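Local coordinates for protein VP5 (PDB 6QGI) that is an envelope protein of a haloarchaeal pleomorphic virus and probably drives fusion of the viral membrane with that of its host cell, at residues N118-E123 and V221-S226; S126-V131 and I137-V142; D141-L146 and E154-N159. One frame throughout, in Å; residues are numbered along the deposited sequence.

Interaction 1 of 3, residues N118-E123 and V221-S226; sequences NESVAE and VYLNAS
Leu223 points its side chain at Ser120, joining the short connection between strand 218-221 and helix 225-253 to the flank of the long helix 91-133. Asn224 takes the N-cap position of the second helix, its OD1 accepting a weak bond from Ser226 N at 3.3 Å (N-H...O 145°). The connection therefore presents Leu223 immediately before a capped helix start. The backbone of Leu223 is in the left-handed helical region, and from there CB is directed at the long helix. With chi1 at -70°, CG of Leu223 lies opposite the carbonyl carbon and comes within 4.0 Å of Ser120 CB. The same CG meets one face of the neighbouring Tyr222 ring, 3.5 Å from its plane and displaced toward the rim. At the tip the two methyls diverge. Leu223 CD1 approaches the backbone of Ser120, 3.8 Å from Ser120 O, while CD2 is directed at Ser120 CB and the start of the next peptide; the modelled approach of CD2 to CB is too short for carbon atoms, so its exact position is doubtful. Ser120 turns its hydroxyl to other partners, with OG bonded to Thr116 O one turn back along the helix and to Asn55 ND2 on helix 37-60. Beside this leucine contact lies a polar bridge. Tyr222 lies partly against helix 37-60, and Glu123 OE2, salt-bridged to Arg51 of that helix, shares a water with Tyr222 OH. The water lies in the plane of the Tyr222 ring, at its edge, and accepts from Tyr222 OH at 2.7 Å. One of its own protons goes to Glu123 OE2, also at 2.7 Å. The other is donated to the backbone, to Ser120 O at 2.8 Å.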
loop_
_atom_site.group_PDB
_atom_site.type_symbol
_atom_site.label_atom_id
_atom_site.label_comp_id
_atom_site.label_asym_id
_atom_site.label_seq_id
_atom_site.Cartn_x
_atom_site.Cartn_y
_atom_site.Cartn_z
ATOM N N ASN A 118 10.767 -0.178 -12.197
ATOM C CA ASN A 118 11.943 -0.824 -12.790
ATOM C C ASN A 118 12.037 -2.297 -12.397
ATOM O O ASN A 118 12.242 -3.135 -13.278
ATOM C CB ASN A 118 13.220 -0.079 -12.414
ATOM C CG ASN A 118 13.372 1.229 -13.141
ATOM O OD1 ASN A 118 12.579 1.570 -14.022
ATOM N ND2 ASN A 118 14.383 2.002 -12.773
ATOM N N GLU A 119 11.803 -2.623 -11.107
ATOM C CA GLU A 119 11.816 -4.005 -10.613
ATOM C C GLU A 119 10.703 -4.831 -11.247
ATOM O O GLU A 119 10.893 -6.025 -11.474
ATOM C CB GLU A 119 11.708 -4.062 -9.079
ATOM C CG GLU A 119 12.450 -5.244 -8.469
ATOM C CD GLU A 119 13.930 -5.372 -8.794
ATOM O OE1 GLU A 119 14.613 -4.330 -8.914
ATOM O OE2 GLU A 119 14.409 -6.521 -8.923
ATOM N N SER A 120 9.564 -4.195 -11.561
ATOM C CA SER A 120 8.431 -4.850 -12.211
ATOM C C SER A 120 8.756 -5.178 -13.681
ATOM O O SER A 120 8.461 -6.286 -14.126
ATOM C CB SER A 120 7.187 -3.971 -12.133
ATOM O OG SER A 120 6.948 -3.409 -10.855
ATOM N N VAL A 121 9.371 -4.220 -14.421
ATOM C CA VAL A 121 9.758 -4.371 -15.835
ATOM C C VAL A 121 10.896 -5.409 -15.940
ATOM O O VAL A 121 10.849 -6.263 -16.829
ATOM C CB VAL A 121 10.130 -3.014 -16.509
ATOM C CG1 VAL A 121 10.574 -3.207 -17.960
ATOM C CG2 VAL A 121 8.969 -2.030 -16.448
ATOM N N ALA A 122 11.893 -5.346 -15.021
ATOM C CA ALA A 122 13.023 -6.286 -14.962
ATOM C C ALA A 122 12.528 -7.727 -14.759
ATOM O O ALA A 122 12.994 -8.645 -15.443
ATOM C CB ALA A 122 13.973 -5.895 -13.841
ATOM N N GLU A 123 11.567 -7.906 -13.832
ATOM C CA GLU A 123 10.927 -9.184 -13.514
ATOM C C GLU A 123 10.125 -9.678 -14.711
ATOM O O GLU A 123 10.145 -10.879 -14.994
ATOM C CB GLU A 123 10.020 -9.012 -12.292
ATOM C CG GLU A 123 9.479 -10.295 -11.704
ATOM C CD GLU A 123 8.531 -10.032 -10.556
ATOM O OE1 GLU A 123 8.785 -10.550 -9.447
ATOM O OE2 GLU A 123 7.534 -9.307 -10.766
ATOM N N VAL A 221 -4.545 -7.701 -14.711
ATOM C CA VAL A 221 -3.801 -6.610 -15.333
ATOM C C VAL A 221 -2.879 -6.029 -14.271
ATOM O O VAL A 221 -3.279 -5.853 -13.118
ATOM C CB VAL A 221 -4.708 -5.527 -15.977
ATOM C CG1 VAL A 221 -3.892 -4.549 -16.818
ATOM C CG2 VAL A 221 -5.785 -6.166 -16.828
ATOM N N TYR A 222 -1.636 -5.769 -14.661
ATOM C CA TYR A 222 -0.601 -5.186 -13.814
ATOM C C TYR A 222 0.355 -4.443 -14.741
ATOM O O TYR A 222 0.243 -4.604 -15.955
ATOM C CB TYR A 222 0.080 -6.273 -12.948
ATOM C CG TYR A 222 1.337 -6.903 -13.508
ATOM C CD1 TYR A 222 1.305 -7.657 -14.677
ATOM C CD2 TYR A 222 2.542 -6.833 -12.811
ATOM C CE1 TYR A 222 2.455 -8.265 -15.178
ATOM C CE2 TYR A 222 3.688 -7.462 -13.285
ATOM C CZ TYR A 222 3.645 -8.166 -14.477
ATOM O OH TYR A 222 4.786 -8.753 -14.965
ATOM N N LEU A 223 1.257 -3.613 -14.194
ATOM C CA LEU A 223 2.191 -2.792 -14.977
ATOM C C LEU A 223 1.415 -1.888 -15.965
ATOM O O LEU A 223 1.860 -1.666 -17.099
ATOM C CB LEU A 223 3.240 -3.660 -15.714
ATOM C CG LEU A 223 4.277 -4.340 -14.842
ATOM C CD1 LEU A 223 5.165 -5.244 -15.654
ATOM C CD2 LEU A 223 5.123 -3.339 -14.161
ATOM N N ASN A 224 0.236 -1.399 -15.524
ATOM C CA ASN A 224 -0.640 -0.526 -16.297
ATOM C C ASN A 224 -0.182 0.910 -16.090
ATOM O O ASN A 224 -0.440 1.483 -15.032
ATOM C CB ASN A 224 -2.113 -0.736 -15.886
ATOM C CG ASN A 224 -3.155 0.014 -16.704
ATOM O OD1 ASN A 224 -2.866 0.718 -17.677
ATOM N ND2 ASN A 224 -4.413 -0.129 -16.318
ATOM N N ALA A 225 0.511 1.484 -17.095
ATOM C CA ALA A 225 1.053 2.854 -17.064
ATOM C C ALA A 225 -0.031 3.927 -16.805
ATOM O O ALA A 225 0.291 4.993 -16.278
ATOM C CB ALA A 225 1.788 3.153 -18.357
ATOM N N SER A 226 -1.306 3.617 -17.133
ATOM C CA SER A 226 -2.491 4.448 -16.887
ATOM C C SER A 226 -2.758 4.639 -15.392
ATOM O O SER A 226 -3.475 5.571 -15.026
ATOM C CB SER A 226 -3.725 3.810 -17.515
ATOM O OG SER A 226 -3.800 4.117 -18.891
HETATM O O HOH W 1 6.735 -8.242 -13.132
#

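Interaction 2 of 3, residues S126-V131 and I137-V142; sequences SILSTV and IGKGDV
Val131 overlaps the turn at residues 137-142 with both of its methyl groups, packing the last turns of helix 91-133 against the chain that doubles back after the helix ends. The second segment is a compact turn: 139-141 have helical backbone angles without the regular helical bonds, and Asp141 N returns to Gly138 O. Val131 carries CG1 opposite its backbone N (chi1 172°), which brings that methyl over the peptide joining Gly138 to Lys139. Val131 CG1 is in van der Waals contact with this peptide, 3.4 Å from Gly138 O. Lys139 N follows at 3.6 Å from Val131 CG1. The same Val131 CG1 also meets Ile137 CG2, at 3.9 Å. On the other branch, Val131 CG2 faces Val142 CG2 tip to tip at 3.8 Å, so the valine spans the turn from its first residue to its last. One turn earlier on the helix, Leu128 lies across the extended chain of Lys139 at about a right angle, its CD2 3.7 Å from Lys139 CE. Only the hydrocarbon part of the lysine is used in this crossing; NZ continues past Leu128 to Asp155 and the carbonyl oxygen of Leu156, on strand 155-159. The contact between the backbones is less comfortable: Val131 O and Ile137 O stand 3.0 Å apart, and as two acceptors they form no bond. Cohesion between the segments therefore rests on van der Waals contacts of apolar side chains, with one another and with the peptide. Ile137 and Val142 also touch helix 37-60. The turn is braced from within as well: Gly138 N donates almost straight (168°) to Asp141 OD2 at 2.9 Å, using the lone pair that faces away from the other carboxylate oxygen.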
loop_
_atom_site.group_PDB
_atom_site.type_symbol
_atom_site.label_atom_id
_atom_site.label_comp_id
_atom_site.label_asym_id
_atom_site.label_seq_id
_atom_site.Cartn_x
_atom_site.Cartn_y
_atom_site.Cartn_z
ATOM N N SER A 126 12.498 -11.098 -17.373
ATOM C CA SER A 126 12.921 -12.454 -17.022
ATOM C C SER A 126 11.749 -13.448 -17.132
ATOM O O SER A 126 12.004 -14.631 -17.345
ATOM C CB SER A 126 13.575 -12.505 -15.645
ATOM O OG SER A 126 12.762 -11.942 -14.631
ATOM N N ILE A 127 10.477 -12.975 -17.047
ATOM C CA ILE A 127 9.294 -13.821 -17.273
ATOM C C ILE A 127 9.266 -14.161 -18.768
ATOM O O ILE A 127 9.248 -15.340 -19.126
ATOM C CB ILE A 127 7.955 -13.173 -16.800
ATOM C CG1 ILE A 127 7.816 -13.190 -15.267
ATOM C CG2 ILE A 127 6.740 -13.841 -17.466
ATOM C CD1 ILE A 127 6.935 -12.048 -14.693
ATOM N N LEU A 128 9.320 -13.115 -19.631
ATOM C CA LEU A 128 9.307 -13.226 -21.094
ATOM C C LEU A 128 10.495 -14.061 -21.609
ATOM O O LEU A 128 10.376 -14.669 -22.668
ATOM C CB LEU A 128 9.288 -11.838 -21.772
ATOM C CG LEU A 128 8.138 -10.881 -21.413
ATOM C CD1 LEU A 128 8.462 -9.468 -21.829
ATOM C CD2 LEU A 128 6.834 -11.306 -22.027
ATOM N N SER A 129 11.619 -14.109 -20.856
ATOM C CA SER A 129 12.781 -14.933 -21.195
ATOM C C SER A 129 12.434 -16.396 -20.944
ATOM O O SER A 129 12.545 -17.215 -21.855
ATOM C CB SER A 129 14.006 -14.520 -20.381
ATOM O OG SER A 129 14.445 -13.211 -20.703
ATOM N N THR A 130 11.946 -16.698 -19.725
ATOM C CA THR A 130 11.523 -18.027 -19.270
ATOM C C THR A 130 10.379 -18.579 -20.148
ATOM O O THR A 130 10.342 -19.783 -20.408
ATOM C CB THR A 130 11.104 -17.966 -17.787
ATOM O OG1 THR A 130 12.131 -17.342 -17.025
ATOM C CG2 THR A 130 10.852 -19.323 -17.200
ATOM N N VAL A 131 9.463 -17.705 -20.607
ATOM C CA VAL A 131 8.324 -18.100 -21.445
ATOM C C VAL A 131 8.838 -18.491 -22.850
ATOM O O VAL A 131 8.606 -19.625 -23.267
ATOM C CB VAL A 131 7.201 -17.018 -21.474
ATOM C CG1 VAL A 131 6.132 -17.354 -22.500
ATOM C CG2 VAL A 131 6.562 -16.849 -20.095
ATOM N N ILE A 137 5.624 -23.602 -24.466
ATOM C CA ILE A 137 4.834 -22.388 -24.258
ATOM C C ILE A 137 5.441 -21.163 -24.948
ATOM O O ILE A 137 6.661 -21.017 -25.022
ATOM C CB ILE A 137 4.699 -22.173 -22.715
ATOM C CG1 ILE A 137 3.805 -23.260 -22.104
ATOM C CG2 ILE A 137 4.198 -20.772 -22.308
ATOM C CD1 ILE A 137 3.911 -23.321 -20.714
ATOM N N GLY A 138 4.545 -20.302 -25.423
ATOM C CA GLY A 138 4.821 -19.001 -26.020
ATOM C C GLY A 138 4.135 -17.919 -25.211
ATOM O O GLY A 138 3.364 -18.226 -24.296
ATOM N N LYS A 139 4.409 -16.645 -25.526
ATOM C CA LYS A 139 3.850 -15.494 -24.806
ATOM C C LYS A 139 2.312 -15.485 -24.795
ATOM O O LYS A 139 1.724 -15.121 -23.778
ATOM C CB LYS A 139 4.386 -14.175 -25.373
ATOM C CG LYS A 139 5.854 -13.934 -25.041
ATOM C CD LYS A 139 6.352 -12.605 -25.576
ATOM C CE LYS A 139 7.841 -12.486 -25.413
ATOM N NZ LYS A 139 8.380 -11.302 -26.124
ATOM N N GLY A 140 1.695 -15.938 -25.885
ATOM C CA GLY A 140 0.244 -15.995 -26.040
ATOM C C GLY A 140 -0.483 -17.001 -25.168
ATOM O O GLY A 140 -1.710 -16.941 -25.063
ATOM N N ASP A 141 0.256 -17.931 -24.539
ATOM C CA ASP A 141 -0.304 -18.961 -23.655
ATOM C C ASP A 141 -0.417 -18.460 -22.207
ATOM O O ASP A 141 -1.152 -19.059 -21.411
ATOM C CB ASP A 141 0.543 -20.245 -23.707
ATOM C CG ASP A 141 0.631 -20.871 -25.088
ATOM O OD1 ASP A 141 -0.426 -21.260 -25.633
ATOM O OD2 ASP A 141 1.759 -20.977 -25.620
ATOM N N VAL A 142 0.304 -17.368 -21.868
ATOM C CA VAL A 142 0.289 -16.793 -20.519
ATOM C C VAL A 142 -0.239 -15.336 -20.541
ATOM O O VAL A 142 -0.807 -14.893 -19.541
ATOM C CB VAL A 142 1.653 -16.911 -19.777
ATOM C CG1 VAL A 142 1.984 -18.365 -19.465
ATOM C CG2 VAL A 142 2.797 -16.263 -20.554
#

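Interaction 3 of 3, residues D141-L146 and E154-N159; sequences DVFLML and EDLLAN
Leu156 and the ring of Phe143 form the centre of this contact, a CH-pi arrangement in which a methyl sits over an aromatic face. Leu156 CD2 is 3.8 Å from the Phe143 ring centroid and 18° off the ring normal, so it lies over the face, displaced slightly toward the rim; its nearest ring atoms include CD1, at 3.7 Å. The two side chains cross at about a right angle. In Leu156, chi1 (168°, CG opposite the backbone N) directs CG toward the ring, and chi2 then sets CD2 over it. Nearer its backbone the same leucine meets Met145: SD lies 3.8 Å from Leu156 CB, and CE continues to 4.0 Å from Leu156 N. Bends at both chi2 and chi3 fold the Met145 thioether across Asp155 and Leu156. Phe143 and Met145 thus hold Leu156 at its tip and at its base respectively.

The next shell sets these groups in place. Phe143 also packs on Leu124 and Leu128 of helix 91-133 and on Val213 of strand 212-215, while Leu156 rests on Val182 of strand 176-186 as well, so the pair belongs to a core between helix and strands. Met145 has left-handed helical backbone angles and is bonded through its backbone to Ile153. The Asp155 carboxylate turns back on its own chain, OD1 accepting a weak bond from Leu156 N at 3.1 Å (133°), and its stronger partner is Lys139, in the preceding turn. Across the two segments the attraction is dispersive, from a methyl, a thioether and an aromatic ring. Such a pairing is only weakly directional, so its geometry probably rests on the packing of the ring and the leucine against Leu124, Leu128, Val213 and Val182.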
loop_
_atom_site.group_PDB
_atom_site.type_symbol
_atom_site.label_atom_id
_atom_site.label_comp_id
_atom_site.label_asym_id
_atom_site.label_seq_id
_atom_site.Cartn_x
_atom_site.Cartn_y
_atom_site.Cartn_z
ATOM N N ASP A 141 0.256 -17.931 -24.539
ATOM C CA ASP A 141 -0.304 -18.961 -23.655
ATOM C C ASP A 141 -0.417 -18.460 -22.207
ATOM O O ASP A 141 -1.152 -19.059 -21.411
ATOM C CB ASP A 141 0.543 -20.245 -23.707
ATOM C CG ASP A 141 0.631 -20.871 -25.088
ATOM O OD1 ASP A 141 -0.426 -21.260 -25.633
ATOM O OD2 ASP A 141 1.759 -20.977 -25.620
ATOM N N VAL A 142 0.304 -17.368 -21.868
ATOM C CA VAL A 142 0.289 -16.793 -20.519
ATOM C C VAL A 142 -0.239 -15.336 -20.541
ATOM O O VAL A 142 -0.807 -14.893 -19.541
ATOM C CB VAL A 142 1.653 -16.911 -19.777
ATOM C CG1 VAL A 142 1.984 -18.365 -19.465
ATOM C CG2 VAL A 142 2.797 -16.263 -20.554
ATOM N N PHE A 143 -0.071 -14.614 -21.675
ATOM C CA PHE A 143 -0.521 -13.226 -21.855
ATOM C C PHE A 143 -1.670 -13.119 -22.854
ATOM O O PHE A 143 -1.721 -13.898 -23.804
ATOM C CB PHE A 143 0.637 -12.320 -22.310
ATOM C CG PHE A 143 1.756 -12.188 -21.310
ATOM C CD1 PHE A 143 1.635 -11.346 -20.211
ATOM C CD2 PHE A 143 2.943 -12.889 -21.478
ATOM C CE1 PHE A 143 2.678 -11.221 -19.289
ATOM C CE2 PHE A 143 3.975 -12.784 -20.542
ATOM C CZ PHE A 143 3.838 -11.949 -19.457
ATOM N N LEU A 144 -2.586 -12.138 -22.650
ATOM C CA LEU A 144 -3.736 -11.894 -23.533
ATOM C C LEU A 144 -3.261 -11.548 -24.953
ATOM O O LEU A 144 -3.792 -12.088 -25.922
ATOM C CB LEU A 144 -4.633 -10.778 -22.967
ATOM C CG LEU A 144 -5.935 -10.481 -23.719
ATOM C CD1 LEU A 144 -6.971 -11.566 -23.501
ATOM C CD2 LEU A 144 -6.500 -9.146 -23.315
ATOM N N MET A 145 -2.238 -10.669 -25.056
ATOM C CA MET A 145 -1.566 -10.233 -26.290
ATOM C C MET A 145 -2.528 -9.524 -27.237
ATOM O O MET A 145 -2.344 -9.567 -28.455
ATOM C CB MET A 145 -0.872 -11.416 -27.006
ATOM C CG MET A 145 0.124 -12.162 -26.135
ATOM S SD MET A 145 1.623 -11.220 -25.814
ATOM C CE MET A 145 2.538 -11.560 -27.317
ATOM N N LEU A 146 -3.535 -8.850 -26.671
ATOM C CA LEU A 146 -4.525 -8.106 -27.440
ATOM C C LEU A 146 -4.365 -6.613 -27.246
ATOM O O LEU A 146 -3.828 -6.170 -26.227
ATOM C CB LEU A 146 -5.963 -8.511 -27.051
ATOM C CG LEU A 146 -6.465 -9.895 -27.440
ATOM C CD1 LEU A 146 -7.899 -10.069 -27.007
ATOM C CD2 LEU A 146 -6.354 -10.138 -28.934
ATOM N N GLU A 154 1.976 -7.686 -32.203
ATOM C CA GLU A 154 3.100 -8.392 -32.835
ATOM C C GLU A 154 4.015 -9.047 -31.791
ATOM O O GLU A 154 4.449 -10.184 -31.997
ATOM C CB GLU A 154 3.906 -7.474 -33.760
ATOM C CG GLU A 154 3.189 -7.137 -35.058
ATOM C CD GLU A 154 4.040 -7.172 -36.315
ATOM O OE1 GLU A 154 5.275 -6.989 -36.216
ATOM O OE2 GLU A 154 3.462 -7.376 -37.408
ATOM N N ASP A 155 4.277 -8.342 -30.670
ATOM C CA ASP A 155 5.084 -8.815 -29.544
ATOM C C ASP A 155 4.912 -7.921 -28.314
ATOM O O ASP A 155 4.570 -6.740 -28.430
ATOM C CB ASP A 155 6.584 -8.915 -29.908
ATOM C CG ASP A 155 7.343 -10.071 -29.264
ATOM O OD1 ASP A 155 6.723 -10.842 -28.496
ATOM O OD2 ASP A 155 8.552 -10.212 -29.543
ATOM N N LEU A 156 5.127 -8.518 -27.134
ATOM C CA LEU A 156 5.106 -7.866 -25.829
ATOM C C LEU A 156 6.514 -7.999 -25.274
ATOM O O LEU A 156 6.985 -9.120 -25.063
ATOM C CB LEU A 156 4.036 -8.492 -24.904
ATOM C CG LEU A 156 4.060 -8.129 -23.409
ATOM C CD1 LEU A 156 3.682 -6.673 -23.169
ATOM C CD2 LEU A 156 3.148 -9.036 -22.626
ATOM N N LEU A 157 7.218 -6.865 -25.127
ATOM C CA LEU A 157 8.606 -6.840 -24.668
ATOM C C LEU A 157 8.799 -5.932 -23.448
ATOM O O LEU A 157 7.991 -5.042 -23.190
ATOM C CB LEU A 157 9.538 -6.402 -25.815
ATOM C CG LEU A 157 9.561 -7.304 -27.066
ATOM C CD1 LEU A 157 10.247 -6.624 -28.220
ATOM C CD2 LEU A 157 10.198 -8.661 -26.779
ATOM N N ALA A 158 9.857 -6.195 -22.680
ATOM C CA ALA A 158 10.211 -5.430 -21.491
ATOM C C ALA A 158 11.676 -5.038 -21.567
ATOM O O ALA A 158 12.544 -5.897 -21.735
ATOM C CB ALA A 158 9.924 -6.233 -20.235
ATOM N N ASN A 159 11.938 -3.727 -21.518
ATOM C CA ASN A 159 13.285 -3.171 -21.602
ATOM C C ASN A 159 13.687 -2.639 -20.224
ATOM O O ASN A 159 13.248 -1.549 -19.857
ATOM C CB ASN A 159 13.338 -2.088 -22.674
ATOM C CG ASN A 159 12.693 -2.513 -23.958
ATOM O OD1 ASN A 159 13.270 -3.253 -24.757
ATOM N ND2 ASN A 159 11.478 -2.053 -24.181
#

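Overall arrangement
Going from the N terminus, the first segments reached lie on helix 91-133, which serves both interaction 1 and interaction 2. Just beyond its end, interaction 2 closes a short loop, bringing 137-142 back onto the helix. Interaction 3 begins on the residues where interaction 2 finishes, sharing Asp141 and Val142, and closes a second short loop onto strand 155-159. Interaction 1 closes only at 221-226, after the four-stranded antiparallel sheet, so both short loops are nested within its long one. The centres of interactions 2 and 3 are about 8 Å apart, and that of interaction 1 is 13 to 15 Å from them. Together they join the long helix to the sheet and to the start of helix 225-253.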